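Poly(ADP-ribose) glycohydrolase (Thermomonospora curvata, PDB 3SIG) hydrolyses poly(ADP-ribose), probably by cleaving its ribose-ribose glycosidic bonds and releasing ADP-ribose, which occupies the pocket of its macrodomain-like fold. Local coordinates at residues S96-P100 with F131-H136; L142-I148 with L173-N179. One frame throughout, in Å; residues are numbered along the deposited sequence.

Interaction 1 (S96-P100 with F131-H136); sequences SAEHP and FYAFHH. With AR6 ([(2R,3S,4R,5R)-5-(6-aminopurin-9-yl)-3,4-dihydroxy-oxolan-2-yl]methyl [hydroxy-[[(2R,3S,4R,5S)-3,4,5-trihydroxyoxolan-2-yl]methoxy]phosphoryl] hydrogen phosphate), chain B.
Glu98 and Tyr132 bring their backbones together, CA atoms 4.9 Å apart, where the irregular loop 96-100 lies against one side of helix 129-138. The loop follows strand 90-94 of the macrodomain-like fold, and its first residue, Ser96, belongs to the ADP-ribose pocket. The loop opens with an ST turn extended to an ST motif: with chi1 at 172°, Ser96 OG swings beside its own carbonyl carbon and accepts hydrogen bonds from the backbone N of Glu98 and of His99. The Tyr132 ring is clamped in a sandwich. Pro100 CD sits over the centre of one face, 3.8 Å from the ring centroid in a CH-pi contact, and Phe131 CD2 rests on the opposite face. His135 presents a ring face to Ala97 CB, while its ND1 makes a weak, bent bond to Ala97 O (3.0 Å, 130°); NE2 turns to Ser144 OG, its probable stronger partner. On the solvent-exposed side, His136 points an edge at the face of His99 in an offset edge-to-face pair, its own rotation fixed by an ND1 bond to Tyr132 O. A water joins loop to helix: it donates to Ser96 O at 2.9 Å and accepts from Tyr132 OH at 2.6 Å.

Interaction 2 (L142-I148 with L173-N179); sequences LYSDHLI and LTSPAPN
Tyr143 leans across from 142-148 onto the irregular stretch Pro176-Asn179, and its ring is the main side-chain link between two segments that run roughly antiparallel. Its CG lies anti to the carbonyl carbon (chi1 -53°), which sends the ring obliquely across the backbone of 176-179 and takes the hydroxyl to Asn179. Ala177 O approaches the ring at its edge, in plane, 3.3 Å from Tyr143 CD2, and Pro176 CB packs obliquely against the same carbon. At the far end Asn179 ND2 donates to Tyr143 OH over 3.1 Å, nearly straight at 163° and in the amide plane. Asn179 reaches it with chi1 at -166°, while its OD1 caps Ala182 N at the start of helix 180-183, so both ends of the amide are engaged. With Tyr143 replaced by an alanine, Asn179 ND2 would probably lose this acceptor and a gap would open beside Pro176. Nearby, Leu142 CD2 touches Pro178 CB at 4.0 Å. Further along, the segments bow apart and a water fills in, donating to Ser144 O and His146 O and accepting from Ser175 OG. They then close into a sheet at the hydrogen-bonded pair Ile148-Thr174: Ile148 N to Thr174 O is 3.0 Å, and the return bond from Thr174 N to Ile148 O is 2.9 Å. The two beta-branched side chains lie on one face of the sheet, their CB atoms 4.0 Å apart. Thr174 OG1 hydrogen-bonds Asn93 ND2 and shares a second water, which donates to Ile148 O. Leu147 CA adds a CA-H...O contact to Thr174 O. This is the open end of a beta hairpin, strands 147-157 and 163-175, neighbours in the mixed central sheet of a macrodomain-like fold.

How the interactions relate
Interactions 1 and 2 have centres about 9 Å apart and meet through helix 129-138, which packs on loop 96-100 and on the open end of the hairpin. The tie between them is a probable hydrogen bond from His135 NE2 to Ser144 OG at 2.8 Å, and Ala97 CB packs on Tyr143 CD1 at 3.3 Å. Phe131 adds a further contact, its CG 3.6 Å from Ile148 CD1. Both contacts also approach ADP-ribose: Ser96 CB lies 3.4 Å from the ligand atom O2D, whereas the side chain of Ala177 is about 5 Å from the ligand. Ser96 N further bonds Glu112, itself a ligand partner.

Interaction 1 (S96-P100 with F131-H136)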
ATOM      1  N   SER A  96       4.385  -7.285  -2.322  1.00  9.20           N
ATOM      2  CA  SER A  96       4.952  -8.599  -2.560  1.00  9.59           C
ATOM      3  C   SER A  96       4.455  -9.529  -1.467  1.00  9.01           C
ATOM      4  O   SER A  96       4.431  -9.207  -0.281  1.00  9.81           O
ATOM      5  CB  SER A  96       6.460  -8.525  -2.477  1.00 11.46           C
ATOM      6  OG  SER A  96       7.017  -9.850  -2.521  1.00 11.31           O
ATOM      7  N   ALA A  97       4.101 -10.749  -1.846  1.00 10.02           N
ATOM      8  CA  ALA A  97       3.771 -11.786  -0.877  1.00 11.48           C
ATOM      9  C   ALA A  97       5.000 -12.404  -0.226  1.00 11.68           C
ATOM     10  O   ALA A  97       4.883 -13.079   0.800  1.00 12.60           O
ATOM     11  CB  ALA A  97       2.966 -12.876  -1.572  1.00 12.31           C
ATOM     12  N   GLU A  98       6.161 -12.182  -0.835  1.00 11.22           N
ATOM     13  CA  GLU A  98       7.378 -12.962  -0.541  1.00 13.10           C
ATOM     14  C   GLU A  98       8.524 -12.156   0.065  1.00 12.70           C
ATOM     15  O   GLU A  98       9.357 -12.731   0.754  1.00 13.74           O
ATOM     16  CB  GLU A  98       7.898 -13.586  -1.827  1.00 18.39           C
ATOM     17  CG  GLU A  98       6.919 -14.551  -2.467  1.00 24.95           C
ATOM     18  CD  GLU A  98       7.415 -15.162  -3.782  1.00 36.12           C
ATOM     19  OE1 GLU A  98       8.216 -14.519  -4.505  1.00 36.06           O
ATOM     20  OE2 GLU A  98       6.981 -16.288  -4.090  1.00 42.31           O
ATOM     21  N   HIS A  99       8.613 -10.853  -0.198  1.00 12.01           N
ATOM     22  CA  HIS A  99       9.726 -10.041   0.279  1.00 11.71           C
ATOM     23  C   HIS A  99       9.248  -8.701   0.794  1.00 10.80           C
ATOM     24  O   HIS A  99       8.579  -7.970   0.079  1.00 11.56           O
ATOM     25  CB  HIS A  99      10.750  -9.803  -0.834  1.00 19.73           C
ATOM     26  CG  HIS A  99      11.289 -11.071  -1.417  1.00 25.14           C
ATOM     27  ND1 HIS A  99      10.878 -11.563  -2.638  1.00 27.10           N
ATOM     28  CD2 HIS A  99      12.154 -11.981  -0.916  1.00 26.74           C
ATOM     29  CE1 HIS A  99      11.497 -12.704  -2.882  1.00 26.00           C
ATOM     30  NE2 HIS A  99      12.270 -12.984  -1.849  1.00 26.24           N
ATOM     31  N   PRO A 100       9.616  -8.364   2.033  1.00  9.81           N
ATOM     32  CA  PRO A 100       9.162  -7.086   2.610  1.00 10.62           C
ATOM     33  C   PRO A 100       9.818  -5.902   1.911  1.00 12.21           C
ATOM     34  O   PRO A 100      11.056  -5.827   1.873  1.00 13.77           O
ATOM     35  CB  PRO A 100       9.601  -7.202   4.086  1.00 12.30           C
ATOM     36  CG  PRO A 100      10.769  -8.180   4.059  1.00 13.91           C
ATOM     37  CD  PRO A 100      10.399  -9.161   3.001  1.00 13.74           C
ATOM     38  N   PHE A 131       4.303 -13.684   7.844  1.00 12.12           N
ATOM     39  CA  PHE A 131       3.558 -13.368   6.609  1.00 11.66           C
ATOM     40  C   PHE A 131       4.274 -13.920   5.381  1.00 11.78           C
ATOM     41  O   PHE A 131       3.692 -14.604   4.522  1.00 11.96           O
ATOM     42  CB  PHE A 131       3.368 -11.859   6.541  1.00  9.92           C
ATOM     43  CG  PHE A 131       2.773 -11.336   5.245  1.00  9.90           C
ATOM     44  CD1 PHE A 131       1.425 -11.012   5.161  1.00 10.21           C
ATOM     45  CD2 PHE A 131       3.583 -11.065   4.156  1.00  9.60           C
ATOM     46  CE1 PHE A 131       0.913 -10.445   4.002  1.00 10.12           C
ATOM     47  CE2 PHE A 131       3.074 -10.491   2.991  1.00  9.83           C
ATOM     48  CZ  PHE A 131       1.735 -10.167   2.931  1.00 10.74           C
ATOM     49  N   TYR A 132       5.549 -13.608   5.308  1.00 11.03           N
ATOM     50  CA  TYR A 132       6.388 -14.008   4.188  1.00 11.82           C
ATOM     51  C   TYR A 132       6.631 -15.502   4.165  1.00 12.13           C
ATOM     52  O   TYR A 132       6.536 -16.132   3.119  1.00 14.08           O
ATOM     53  CB  TYR A 132       7.684 -13.161   4.184  1.00 10.50           C
ATOM     54  CG  TYR A 132       7.314 -11.712   4.066  1.00  9.37           C
ATOM     55  CD1 TYR A 132       6.929 -11.187   2.834  1.00  9.34           C
ATOM     56  CD2 TYR A 132       7.276 -10.872   5.164  1.00 10.29           C
ATOM     57  CE1 TYR A 132       6.500  -9.870   2.719  1.00  9.69           C
ATOM     58  CE2 TYR A 132       6.854  -9.572   5.063  1.00  9.21           C
ATOM     59  CZ  TYR A 132       6.482  -9.057   3.826  1.00  8.58           C
ATOM     60  OH  TYR A 132       6.041  -7.741   3.728  1.00  9.29           O
ATOM     61  N   ALA A 133       6.861 -16.081   5.335  1.00 12.34           N
ATOM     62  CA  ALA A 133       7.039 -17.537   5.410  1.00 13.85           C
ATOM     63  C   ALA A 133       5.793 -18.293   4.942  1.00 13.24           C
ATOM     64  O   ALA A 133       5.893 -19.295   4.228  1.00 15.56           O
ATOM     65  CB  ALA A 133       7.415 -17.970   6.821  1.00 15.99           C
ATOM     66  N   PHE A 134       4.617 -17.813   5.334  1.00 14.17           N
ATOM     67  CA  PHE A 134       3.386 -18.449   4.888  1.00 13.98           C
ATOM     68  C   PHE A 134       3.340 -18.522   3.375  1.00 12.96           C
ATOM     69  O   PHE A 134       3.030 -19.557   2.797  1.00 15.51           O
ATOM     70  CB  PHE A 134       2.154 -17.704   5.399  1.00 16.17           C
ATOM     71  CG  PHE A 134       0.873 -18.325   4.936  1.00 14.80           C
ATOM     72  CD1 PHE A 134       0.312 -17.940   3.734  1.00 16.75           C
ATOM     73  CD2 PHE A 134       0.270 -19.351   5.654  1.00 17.33           C
ATOM     74  CE1 PHE A 134      -0.847 -18.537   3.278  1.00 17.55           C
ATOM     75  CE2 PHE A 134      -0.888 -19.940   5.193  1.00 18.57           C
ATOM     76  CZ  PHE A 134      -1.438 -19.525   4.006  1.00 18.71           C
ATOM     77  N   HIS A 135       3.599 -17.412   2.707  1.00 13.33           N
ATOM     78  CA  HIS A 135       3.504 -17.411   1.254  1.00 13.79           C
ATOM     79  C   HIS A 135       4.603 -18.217   0.582  1.00 14.81           C
ATOM     80  O   HIS A 135       4.355 -18.910  -0.410  1.00 16.33           O
ATOM     81  CB  HIS A 135       3.429 -15.988   0.693  1.00 12.58           C
ATOM     82  CG  HIS A 135       2.182 -15.274   1.099  1.00 11.33           C
ATOM     83  ND1 HIS A 135       2.189 -14.069   1.772  1.00 11.60           N
ATOM     84  CD2 HIS A 135       0.885 -15.626   0.979  1.00 11.67           C
ATOM     85  CE1 HIS A 135       0.945 -13.715   2.045  1.00 10.85           C
ATOM     86  NE2 HIS A 135       0.137 -14.647   1.579  1.00 11.18           N
ATOM     87  N   HIS A 136       5.807 -18.197   1.146  1.00 15.44           N
ATOM     88  CA  HIS A 136       6.879 -18.986   0.583  1.00 16.55           C
ATOM     89  C   HIS A 136       6.538 -20.455   0.600  1.00 19.85           C
ATOM     90  O   HIS A 136       6.837 -21.180  -0.360  1.00 21.27           O
ATOM     91  CB  HIS A 136       8.175 -18.758   1.341  1.00 18.21           C
ATOM     92  CG  HIS A 136       8.948 -17.601   0.814  1.00 20.69           C
ATOM     93  ND1 HIS A 136       8.813 -16.322   1.309  1.00 30.20           N
ATOM     94  CD2 HIS A 136       9.811 -17.514  -0.228  1.00 33.78           C
ATOM     95  CE1 HIS A 136       9.596 -15.508   0.632  1.00 23.25           C
ATOM     96  NE2 HIS A 136      10.214 -16.204  -0.307  1.00 37.48           N
TER
HETATM   97  N1  AR6 B 280       1.797   5.406  -6.908  1.00  9.49           N
HETATM   98  C2  AR6 B 280       0.617   5.149  -7.466  1.00 10.25           C
HETATM   99  N3  AR6 B 280       0.392   4.280  -8.493  1.00  8.90           N
HETATM  100  C4  AR6 B 280       1.508   3.643  -8.915  1.00 10.35           C
HETATM  101  C5  AR6 B 280       2.807   3.880  -8.340  1.00  9.51           C
HETATM  102  C6  AR6 B 280       2.870   4.786  -7.315  1.00  9.54           C
HETATM  103  N6  AR6 B 280       4.103   5.078  -6.730  1.00 11.25           N
HETATM  104  N7  AR6 B 280       3.713   3.006  -9.039  1.00 10.07           N
HETATM  105  C8  AR6 B 280       3.017   2.385  -9.931  1.00 10.32           C
HETATM  106  N9  AR6 B 280       1.691   2.704  -9.933  1.00  9.56           N
HETATM  107  PA  AR6 B 280       2.649  -2.181  -9.062  1.00 10.02           P
HETATM  108  PB  AR6 B 280       1.343  -4.775  -8.397  1.00  9.49           P
HETATM  109  C1' AR6 B 280       0.565   2.226 -10.731  1.00 10.60           C
HETATM  110  O1A AR6 B 280       3.077  -2.762 -10.362  1.00 11.74           O
HETATM  111  O1B AR6 B 280       0.395  -5.028  -7.241  1.00  9.97           O
HETATM  112  C1D AR6 B 280       6.368  -4.905  -6.534  1.00 10.70           C
HETATM  113  O1D AR6 B 280       7.633  -5.361  -6.927  1.00 12.62           O
HETATM  114  C2' AR6 B 280       0.955   1.710 -12.100  1.00  9.74           C
HETATM  115  O2' AR6 B 280      -0.053   2.006 -13.026  1.00 12.26           O
HETATM  116  O2A AR6 B 280       3.710  -1.606  -8.159  1.00 10.77           O
HETATM  117  O2B AR6 B 280       0.848  -5.015  -9.783  1.00 10.19           O
HETATM  118  C2D AR6 B 280       5.986  -5.646  -5.314  1.00 11.61           C
HETATM  119  O2D AR6 B 280       6.931  -5.737  -4.305  1.00  9.81           O
HETATM  120  C3' AR6 B 280       1.022   0.244 -11.871  1.00 11.11           C
HETATM  121  O3' AR6 B 280       0.734  -0.490 -13.017  1.00 12.06           O
HETATM  122  O3A AR6 B 280       1.769  -3.243  -8.270  1.00  9.27           O
HETATM  123  C3D AR6 B 280       5.236  -6.813  -5.798  1.00  9.66           C
HETATM  124  O3D AR6 B 280       6.220  -7.794  -5.995  1.00 13.34           O
HETATM  125  C4' AR6 B 280       0.013  -0.023 -10.792  1.00 10.59           C
HETATM  126  O4' AR6 B 280      -0.145   1.194 -10.097  1.00  9.66           O
HETATM  127  C4D AR6 B 280       4.640  -6.314  -7.066  1.00  9.86           C
HETATM  128  O4D AR6 B 280       5.429  -5.231  -7.537  1.00 11.50           O
HETATM  129  C5' AR6 B 280       0.352  -1.154  -9.830  1.00 10.40           C
HETATM  130  O5' AR6 B 280       1.629  -0.948  -9.249  1.00 10.44           O
HETATM  131  C5D AR6 B 280       3.180  -5.885  -6.932  1.00  9.41           C
HETATM  132  O5D AR6 B 280       2.689  -5.582  -8.224  1.00  9.55           O
HETATM  133  O   HOH W   1       5.299  -6.969   1.322  1.00  8.91           O

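Interaction 2 (L142-I148 with L173-N179)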
ATOM      1  N   LEU A 142      -2.089 -17.124  -6.168  1.00 12.29           N
ATOM      2  CA  LEU A 142      -3.254 -16.416  -5.655  1.00 12.64           C
ATOM      3  C   LEU A 142      -2.913 -15.770  -4.327  1.00 12.06           C
ATOM      4  O   LEU A 142      -3.623 -14.867  -3.897  1.00 11.62           O
ATOM      5  CB  LEU A 142      -4.452 -17.340  -5.474  1.00 14.55           C
ATOM      6  CG  LEU A 142      -5.215 -17.753  -6.751  1.00 14.85           C
ATOM      7  CD1 LEU A 142      -6.191 -18.873  -6.438  1.00 18.57           C
ATOM      8  CD2 LEU A 142      -5.962 -16.571  -7.347  1.00 17.15           C
ATOM      9  N   TYR A 143      -1.856 -16.243  -3.664  1.00 12.08           N
ATOM     10  CA  TYR A 143      -1.443 -15.764  -2.339  1.00 11.51           C
ATOM     11  C   TYR A 143      -2.586 -15.961  -1.349  1.00 10.22           C
ATOM     12  O   TYR A 143      -3.284 -16.990  -1.409  1.00 13.17           O
ATOM     13  CB  TYR A 143      -0.895 -14.329  -2.381  1.00 10.42           C
ATOM     14  CG  TYR A 143       0.193 -14.146  -3.401  1.00 10.50           C
ATOM     15  CD1 TYR A 143       1.256 -15.017  -3.498  1.00 12.83           C
ATOM     16  CD2 TYR A 143       0.161 -13.068  -4.269  1.00 11.85           C
ATOM     17  CE1 TYR A 143       2.254 -14.818  -4.429  1.00 14.28           C
ATOM     18  CE2 TYR A 143       1.144 -12.862  -5.191  1.00 11.88           C
ATOM     19  CZ  TYR A 143       2.175 -13.723  -5.283  1.00 12.88           C
ATOM     20  OH  TYR A 143       3.164 -13.482  -6.197  1.00 16.05           O
ATOM     21  N   SER A 144      -2.799 -15.049  -0.415  1.00 10.78           N
ATOM     22  CA  SER A 144      -3.809 -15.244   0.605  1.00 11.42           C
ATOM     23  C   SER A 144      -4.292 -13.865   1.068  1.00  9.44           C
ATOM     24  O   SER A 144      -3.698 -12.849   0.736  1.00  9.49           O
ATOM     25  CB  SER A 144      -3.225 -15.988   1.815  1.00 11.45           C
ATOM     26  OG  SER A 144      -2.381 -15.132   2.578  1.00 11.48           O
ATOM     27  N   ASP A 145      -5.311 -13.876   1.908  1.00 10.46           N
ATOM     28  CA  ASP A 145      -5.905 -12.681   2.489  1.00  9.93           C
ATOM     29  C   ASP A 145      -5.168 -12.213   3.750  1.00 12.08           C
ATOM     30  O   ASP A 145      -5.642 -11.295   4.402  1.00 13.02           O
ATOM     31  CB  ASP A 145      -7.379 -12.899   2.848  1.00 11.16           C
ATOM     32  CG  ASP A 145      -8.273 -13.100   1.661  1.00 12.71           C
ATOM     33  OD1 ASP A 145      -7.932 -12.733   0.532  1.00 10.67           O
ATOM     34  OD2 ASP A 145      -9.388 -13.637   1.893  1.00 13.22           O
ATOM     35  N   HIS A 146      -4.010 -12.782   4.096  1.00  9.35           N
ATOM     36  CA  HIS A 146      -3.228 -12.202   5.207  1.00 10.81           C
ATOM     37  C   HIS A 146      -2.938 -10.728   4.916  1.00  9.21           C
ATOM     38  O   HIS A 146      -2.621 -10.374   3.783  1.00  9.91           O
ATOM     39  CB  HIS A 146      -1.871 -12.904   5.402  1.00 11.55           C
ATOM     40  CG  HIS A 146      -1.946 -14.303   5.936  1.00 12.57           C
ATOM     41  ND1 HIS A 146      -1.717 -14.641   7.258  1.00 18.15           N
ATOM     42  CD2 HIS A 146      -2.199 -15.460   5.292  1.00 10.29           C
ATOM     43  CE1 HIS A 146      -1.828 -15.960   7.399  1.00 12.35           C
ATOM     44  NE2 HIS A 146      -2.128 -16.474   6.221  1.00 18.11           N
ATOM     45  N   LEU A 147      -2.961  -9.904   5.962  1.00  9.65           N
ATOM     46  CA  LEU A 147      -2.710  -8.480   5.832  1.00  9.07           C
ATOM     47  C   LEU A 147      -1.825  -8.032   6.974  1.00  8.51           C
ATOM     48  O   LEU A 147      -2.003  -8.428   8.117  1.00 10.20           O
ATOM     49  CB  LEU A 147      -4.071  -7.711   5.841  1.00 10.36           C
ATOM     50  CG  LEU A 147      -4.040  -6.191   5.736  1.00 11.07           C
ATOM     51  CD1 LEU A 147      -5.330  -5.733   5.024  1.00 11.65           C
ATOM     52  CD2 LEU A 147      -3.994  -5.623   7.091  1.00 12.04           C
ATOM     53  N   ILE A 148      -0.862  -7.181   6.666  1.00  7.73           N
ATOM     54  CA  ILE A 148      -0.090  -6.517   7.709  1.00  8.00           C
ATOM     55  C   ILE A 148      -0.568  -5.084   7.830  1.00  7.32           C
ATOM     56  O   ILE A 148      -0.626  -4.331   6.837  1.00  7.56           O
ATOM     57  CB  ILE A 148       1.412  -6.536   7.411  1.00  7.85           C
ATOM     58  CG1 ILE A 148       1.970  -7.970   7.328  1.00  8.55           C
ATOM     59  CG2 ILE A 148       2.177  -5.774   8.469  1.00  8.62           C
ATOM     60  CD1 ILE A 148       3.354  -8.079   6.725  1.00  8.77           C
ATOM     61  N   LEU A 173      -1.459  -0.588   4.779  1.00  6.80           N
ATOM     62  CA  LEU A 173      -2.155  -1.861   4.693  1.00  6.46           C
ATOM     63  C   LEU A 173      -1.431  -2.654   3.634  1.00  6.19           C
ATOM     64  O   LEU A 173      -1.434  -2.245   2.468  1.00  7.23           O
ATOM     65  CB  LEU A 173      -3.606  -1.628   4.270  1.00  8.07           C
ATOM     66  CG  LEU A 173      -4.373  -0.577   5.092  1.00 13.43           C
ATOM     67  CD1 LEU A 173      -5.556   0.010   4.392  1.00 14.84           C
ATOM     68  CD2 LEU A 173      -4.796  -1.191   6.363  1.00 22.39           C
ATOM     69  N   THR A 174      -0.835  -3.783   4.042  1.00  6.89           N
ATOM     70  CA  THR A 174      -0.000  -4.587   3.158  1.00  7.43           C
ATOM     71  C   THR A 174      -0.721  -5.876   2.840  1.00  7.50           C
ATOM     72  O   THR A 174      -0.899  -6.729   3.712  1.00  8.25           O
ATOM     73  CB  THR A 174       1.384  -4.813   3.825  1.00  6.70           C
ATOM     74  OG1 THR A 174       2.085  -3.572   3.785  1.00  7.74           O
ATOM     75  CG2 THR A 174       2.257  -5.837   3.162  1.00  8.93           C
ATOM     76  N   SER A 175      -1.164  -5.978   1.590  1.00  6.86           N
ATOM     77  CA  SER A 175      -1.935  -7.106   1.112  1.00  7.84           C
ATOM     78  C   SER A 175      -1.547  -7.324  -0.339  1.00  7.93           C
ATOM     79  O   SER A 175      -1.654  -6.400  -1.136  1.00  8.60           O
ATOM     80  CB  SER A 175      -3.427  -6.752   1.179  1.00  9.53           C
ATOM     81  OG  SER A 175      -4.255  -7.690   0.491  1.00 11.21           O
ATOM     82  N   PRO A 176      -1.086  -8.539  -0.706  1.00  8.73           N
ATOM     83  CA  PRO A 176      -0.714  -8.759  -2.108  1.00  8.95           C
ATOM     84  C   PRO A 176      -1.920  -9.107  -2.949  1.00  8.26           C
ATOM     85  O   PRO A 176      -2.733  -9.958  -2.595  1.00  9.30           O
ATOM     86  CB  PRO A 176       0.211  -9.978  -2.019  1.00  9.58           C
ATOM     87  CG  PRO A 176      -0.347 -10.749  -0.861  1.00 11.79           C
ATOM     88  CD  PRO A 176      -0.864  -9.732   0.118  1.00 10.15           C
ATOM     89  N   ALA A 177      -2.053  -8.444  -4.084  1.00  8.91           N
ATOM     90  CA  ALA A 177      -3.055  -8.840  -5.068  1.00  9.53           C
ATOM     91  C   ALA A 177      -2.632 -10.204  -5.612  1.00  9.86           C
ATOM     92  O   ALA A 177      -1.443 -10.546  -5.608  1.00 10.22           O
ATOM     93  CB  ALA A 177      -3.145  -7.822  -6.203  1.00  8.82           C
ATOM     94  N   PRO A 178      -3.587 -10.987  -6.131  1.00 10.84           N
ATOM     95  CA  PRO A 178      -3.190 -12.231  -6.800  1.00 11.67           C
ATOM     96  C   PRO A 178      -2.248 -11.920  -7.956  1.00 12.92           C
ATOM     97  O   PRO A 178      -2.402 -10.924  -8.667  1.00 12.58           O
ATOM     98  CB  PRO A 178      -4.515 -12.803  -7.278  1.00 12.72           C
ATOM     99  CG  PRO A 178      -5.454 -11.655  -7.328  1.00 13.53           C
ATOM    100  CD  PRO A 178      -5.040 -10.758  -6.197  1.00 10.99           C
ATOM    101  N   ASN A 179      -1.273 -12.780  -8.169  1.00 13.38           N
ATOM    102  CA  ASN A 179      -0.328 -12.638  -9.256  1.00 15.04           C
ATOM    103  C   ASN A 179      -0.938 -13.247 -10.520  1.00 15.36           C
ATOM    104  O   ASN A 179      -0.672 -14.407 -10.902  1.00 16.24           O
ATOM    105  CB  ASN A 179       0.981 -13.323  -8.891  1.00 18.47           C
ATOM    106  CG  ASN A 179       2.121 -12.937  -9.796  1.00 19.11           C
ATOM    107  OD1 ASN A 179       1.931 -12.587 -10.953  1.00 17.13           O
ATOM    108  ND2 ASN A 179       3.320 -12.938  -9.241  1.00 25.99           N
TER
HETATM  109  O   HOH W   2      -4.004 -10.198   1.539  1.00 13.92           O
HETATM  110  O   HOH W   3       1.560  -2.507   6.188  1.00  8.24           O